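Local coordinates for SVS_variant_AS1 (Streptomyces sp. CWA1, PDB 6TJA), which probably catalyses the cyclisation of geranylgeranyl diphosphate to spiroviolene, as a reconstructed and engineered ancestral relative of a class I terpene cyclase, at residues Phe137-Phe149 and Ala193-Asp205. Sequence-based numbering, arbitrary orientation.
Sequences FRSFGTPTQVRRF and AMLEIATGAEVPD
A salt-bridge network and a helical capping box meet where Arg-148 and Gln-145, near the start of helix 143-169, face helix 195-199 and the loop leading from it to helix 205-208. The Arg-148 chain runs extended from CG to NE and presents the edge of its guanidinium to Glu-196, Val-203 and Asp-205. Arg-148 NH1 and NH2 close like a fork on one carbonyl oxygen, Val-203 O, at 2.7 and 2.8 Å. Each nitrogen also serves a carboxylate: Arg-148 NH2 donates to the anti lone pair of Asp-205 OD1 (2.8 Å, 163° at the hydrogen), while Arg-148 NH1 meets Glu-196 OE1 from above the carboxylate plane at 3.0 Å. A water accepts from Arg-148 NE. A leucine in place of Arg-148 would probably leave Glu-196 and Asp-205 without this shared countercharge and Val-203 O without the two donors of the guanidinium.

The other oxygen, Glu-196 OE2, is held between two donors on opposite faces of the carboxylate, Gln-145 NE2 (3.0 Å) and Val-203 N, which should resist its rotation. Gln-145 is itself positioned by the capping box, with its OE1 accepting from Thr-142 N and its backbone N donating to Thr-142 OG1. Thr-142 OG1 donates onward to Glu-202 OE2 (3.0 Å), from above the carboxylate plane.

In this all-helical terpene synthase fold, the polar ties lie alongside an apolar seam. Helices 143-149 and 195-199 run roughly antiparallel at 142°, and Ile-197 enters as a knob among Phe-137, Phe-140, Gln-145 and Phe-149. With CG1 anti to the carbonyl carbon (chi1 -63°) and the chain extended beyond, Ile-197 CD1 lies 4.0 Å from Phe-137 CD2, over one ring face, while CG2 meets the Phe-140 edge. Met-194 SD makes oblique Met-aromatic contacts with Phe-137 and Phe-149, its side chain also touching helix 70-91. Beyond the salt bridges, Asp-205 packs on Thr-144 of the second subunit.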
# COMPACT_ATOMS: atom_id res chain seq x y z
N PHE A 137 -12.08 14.18 -1.45
CA PHE A 137 -10.89 13.97 -2.32
C PHE A 137 -11.36 13.55 -3.69
O PHE A 137 -10.77 13.99 -4.66
CB PHE A 137 -9.94 12.92 -1.73
CG PHE A 137 -9.10 13.39 -0.57
CD1 PHE A 137 -9.25 14.65 -0.03
CD2 PHE A 137 -8.17 12.54 -0.01
CE1 PHE A 137 -8.47 15.07 1.03
CE2 PHE A 137 -7.37 12.96 1.04
CZ PHE A 137 -7.51 14.23 1.55
N ARG A 138 -12.41 12.74 -3.77
CA ARG A 138 -12.94 12.23 -5.07
C ARG A 138 -13.73 13.34 -5.78
O ARG A 138 -13.82 13.25 -6.99
CB ARG A 138 -13.82 11.00 -4.86
CG ARG A 138 -13.06 9.77 -4.40
CD ARG A 138 -13.84 8.48 -4.52
NE ARG A 138 -12.93 7.37 -4.29
CZ ARG A 138 -12.70 6.78 -3.11
NH1 ARG A 138 -13.35 7.14 -2.01
NH2 ARG A 138 -11.84 5.77 -3.06
N SER A 139 -14.28 14.32 -5.07
CA SER A 139 -15.08 15.43 -5.66
C SER A 139 -14.19 16.31 -6.54
O SER A 139 -14.70 16.75 -7.56
CB SER A 139 -15.84 16.25 -4.63
OG SER A 139 -14.96 17.01 -3.80
N PHE A 140 -12.90 16.51 -6.21
CA PHE A 140 -12.05 17.45 -7.00
C PHE A 140 -10.66 16.91 -7.34
O PHE A 140 -10.02 17.54 -8.20
CB PHE A 140 -11.94 18.81 -6.30
CG PHE A 140 -11.75 18.74 -4.81
CD1 PHE A 140 -12.68 19.31 -3.96
CD2 PHE A 140 -10.64 18.12 -4.28
CE1 PHE A 140 -12.52 19.25 -2.59
CE2 PHE A 140 -10.47 18.07 -2.90
CZ PHE A 140 -11.41 18.63 -2.06
N GLY A 141 -10.19 15.81 -6.76
CA GLY A 141 -8.93 15.18 -7.21
C GLY A 141 -9.20 14.23 -8.37
O GLY A 141 -10.33 13.72 -8.45
N THR A 142 -8.22 13.94 -9.21
CA THR A 142 -8.37 12.86 -10.22
C THR A 142 -8.31 11.48 -9.54
O THR A 142 -7.74 11.29 -8.46
CB THR A 142 -7.36 13.01 -11.36
OG1 THR A 142 -6.09 12.66 -10.79
CG2 THR A 142 -7.37 14.41 -11.96
N PRO A 143 -8.98 10.46 -10.13
CA PRO A 143 -8.82 9.08 -9.68
C PRO A 143 -7.34 8.72 -9.47
O PRO A 143 -7.04 8.03 -8.52
CB PRO A 143 -9.51 8.27 -10.81
CG PRO A 143 -10.58 9.25 -11.40
CD PRO A 143 -9.90 10.60 -11.30
N THR A 144 -6.44 9.21 -10.33
CA THR A 144 -4.98 8.98 -10.20
C THR A 144 -4.48 9.54 -8.87
O THR A 144 -3.79 8.82 -8.14
CB THR A 144 -4.20 9.59 -11.38
OG1 THR A 144 -4.59 8.90 -12.56
CG2 THR A 144 -2.71 9.46 -11.20
N GLN A 145 -4.85 10.77 -8.54
CA GLN A 145 -4.34 11.42 -7.30
C GLN A 145 -4.94 10.71 -6.09
O GLN A 145 -4.20 10.50 -5.11
CB GLN A 145 -4.67 12.90 -7.26
CG GLN A 145 -3.95 13.71 -8.32
CD GLN A 145 -4.54 15.10 -8.38
OE1 GLN A 145 -5.77 15.26 -8.50
NE2 GLN A 145 -3.68 16.10 -8.25
N VAL A 146 -6.23 10.36 -6.15
CA VAL A 146 -6.91 9.58 -5.08
C VAL A 146 -6.15 8.25 -4.86
O VAL A 146 -5.90 7.91 -3.69
CB VAL A 146 -8.41 9.39 -5.36
CG1 VAL A 146 -9.04 8.39 -4.42
CG2 VAL A 146 -9.15 10.72 -5.28
N ARG A 147 -5.72 7.56 -5.91
CA ARG A 147 -5.03 6.27 -5.73
C ARG A 147 -3.66 6.52 -5.10
O ARG A 147 -3.24 5.71 -4.28
CB ARG A 147 -4.89 5.50 -7.04
CG ARG A 147 -6.18 4.86 -7.52
CD ARG A 147 -6.88 3.92 -6.55
NE ARG A 147 -6.21 2.64 -6.37
CZ ARG A 147 -6.57 1.73 -5.46
NH1 ARG A 147 -7.57 1.99 -4.63
NH2 ARG A 147 -5.93 0.58 -5.38
N ARG A 148 -2.98 7.59 -5.49
CA ARG A 148 -1.68 7.96 -4.89
C ARG A 148 -1.91 8.13 -3.38
O ARG A 148 -1.07 7.60 -2.62
CB ARG A 148 -1.09 9.21 -5.56
CG ARG A 148 -0.66 8.98 -7.00
CD ARG A 148 -0.19 10.26 -7.68
NE ARG A 148 0.18 10.05 -9.07
CZ ARG A 148 0.65 10.99 -9.91
NH1 ARG A 148 0.85 12.23 -9.50
NH2 ARG A 148 0.96 10.66 -11.14
N PHE A 149 -3.04 8.73 -2.97
CA PHE A 149 -3.33 8.98 -1.53
C PHE A 149 -3.64 7.64 -0.82
O PHE A 149 -3.07 7.36 0.28
CB PHE A 149 -4.45 10.00 -1.31
CG PHE A 149 -4.75 10.18 0.15
CD1 PHE A 149 -3.92 10.95 0.95
CD2 PHE A 149 -5.80 9.50 0.76
CE1 PHE A 149 -4.13 11.05 2.32
CE2 PHE A 149 -6.02 9.61 2.12
CZ PHE A 149 -5.19 10.38 2.90
N ALA A 193 1.37 13.11 0.15
CA ALA A 193 0.57 12.68 -1.02
C ALA A 193 -0.68 13.56 -1.15
O ALA A 193 -1.34 13.42 -2.15
CB ALA A 193 0.18 11.20 -0.92
N MET A 194 -1.01 14.39 -0.15
CA MET A 194 -2.13 15.37 -0.25
C MET A 194 -1.69 16.71 -0.87
O MET A 194 -2.58 17.53 -1.10
CB MET A 194 -2.73 15.67 1.12
CG MET A 194 -3.33 14.48 1.78
SD MET A 194 -4.29 15.06 3.16
CE MET A 194 -3.04 15.60 4.32
N LEU A 195 -0.42 16.95 -1.15
CA LEU A 195 0.02 18.20 -1.74
C LEU A 195 -0.67 18.52 -3.07
O LEU A 195 -1.18 19.56 -3.24
CB LEU A 195 1.53 18.25 -1.91
CG LEU A 195 2.45 18.47 -0.73
CD1 LEU A 195 3.91 18.18 -0.98
CD2 LEU A 195 2.28 19.83 -0.09
N GLU A 196 -0.68 17.56 -3.95
CA GLU A 196 -1.28 17.61 -5.25
C GLU A 196 -2.76 17.91 -5.19
O GLU A 196 -3.29 18.58 -6.01
CB GLU A 196 -1.17 16.22 -5.81
CG GLU A 196 -0.23 16.07 -6.93
CD GLU A 196 -0.52 14.85 -7.70
OE1 GLU A 196 -0.25 13.77 -7.22
OE2 GLU A 196 -1.00 14.98 -8.79
N ILE A 197 -3.40 17.31 -4.21
CA ILE A 197 -4.86 17.44 -3.96
C ILE A 197 -5.15 18.87 -3.47
O ILE A 197 -6.13 19.46 -3.93
CB ILE A 197 -5.34 16.33 -3.00
CG1 ILE A 197 -5.13 14.94 -3.64
CG2 ILE A 197 -6.78 16.54 -2.61
CD1 ILE A 197 -5.50 13.79 -2.76
N ALA A 198 -4.36 19.41 -2.58
CA ALA A 198 -4.63 20.74 -2.09
C ALA A 198 -4.46 21.80 -3.17
O ALA A 198 -5.26 22.66 -3.35
CB ALA A 198 -3.71 21.04 -0.94
N THR A 199 -3.40 21.62 -3.90
CA THR A 199 -2.86 22.44 -4.93
C THR A 199 -3.54 22.36 -6.31
O THR A 199 -3.64 23.31 -6.99
CB THR A 199 -1.39 22.02 -4.92
OG1 THR A 199 -0.58 22.98 -4.25
CG2 THR A 199 -0.85 21.66 -6.14
N GLY A 200 -4.01 21.20 -6.70
CA GLY A 200 -4.63 21.00 -7.98
C GLY A 200 -3.69 20.73 -9.12
O GLY A 200 -4.09 20.41 -10.19
N ALA A 201 -2.41 20.87 -8.87
CA ALA A 201 -1.34 20.67 -9.86
C ALA A 201 -1.08 19.16 -10.03
O ALA A 201 -0.17 18.67 -9.37
CB ALA A 201 -0.14 21.51 -9.43
N GLU A 202 -1.81 18.45 -10.91
CA GLU A 202 -1.62 16.99 -11.17
C GLU A 202 -0.23 16.67 -11.76
O GLU A 202 0.03 17.00 -12.95
CB GLU A 202 -2.70 16.39 -12.07
CG GLU A 202 -2.65 14.85 -12.06
CD GLU A 202 -3.59 14.06 -12.97
OE1 GLU A 202 -4.12 14.65 -13.98
OE2 GLU A 202 -3.80 12.85 -12.68
N VAL A 203 0.63 15.97 -11.02
CA VAL A 203 1.99 15.59 -11.51
C VAL A 203 1.84 14.36 -12.40
O VAL A 203 1.30 13.36 -11.95
CB VAL A 203 2.96 15.32 -10.35
CG1 VAL A 203 4.39 15.06 -10.81
CG2 VAL A 203 2.90 16.42 -9.32
N PRO A 204 2.32 14.39 -13.63
CA PRO A 204 2.23 13.22 -14.48
C PRO A 204 2.99 12.02 -13.92
O PRO A 204 4.00 12.19 -13.32
CB PRO A 204 2.83 13.68 -15.78
CG PRO A 204 2.81 15.13 -15.72
CD PRO A 204 2.95 15.51 -14.31
N ASP A 205 2.47 10.82 -14.10
CA ASP A 205 3.10 9.58 -13.64
C ASP A 205 4.61 9.50 -13.92
O ASP A 205 5.36 9.20 -13.06
CB ASP A 205 2.44 8.36 -14.29
CG ASP A 205 1.37 7.67 -13.42
OD1 ASP A 205 0.81 8.22 -12.48
OD2 ASP A 205 1.01 6.54 -13.73
O HOH W 1 -2.60 12.44 -4.21
O HOH W 2 0.43 7.20 -10.22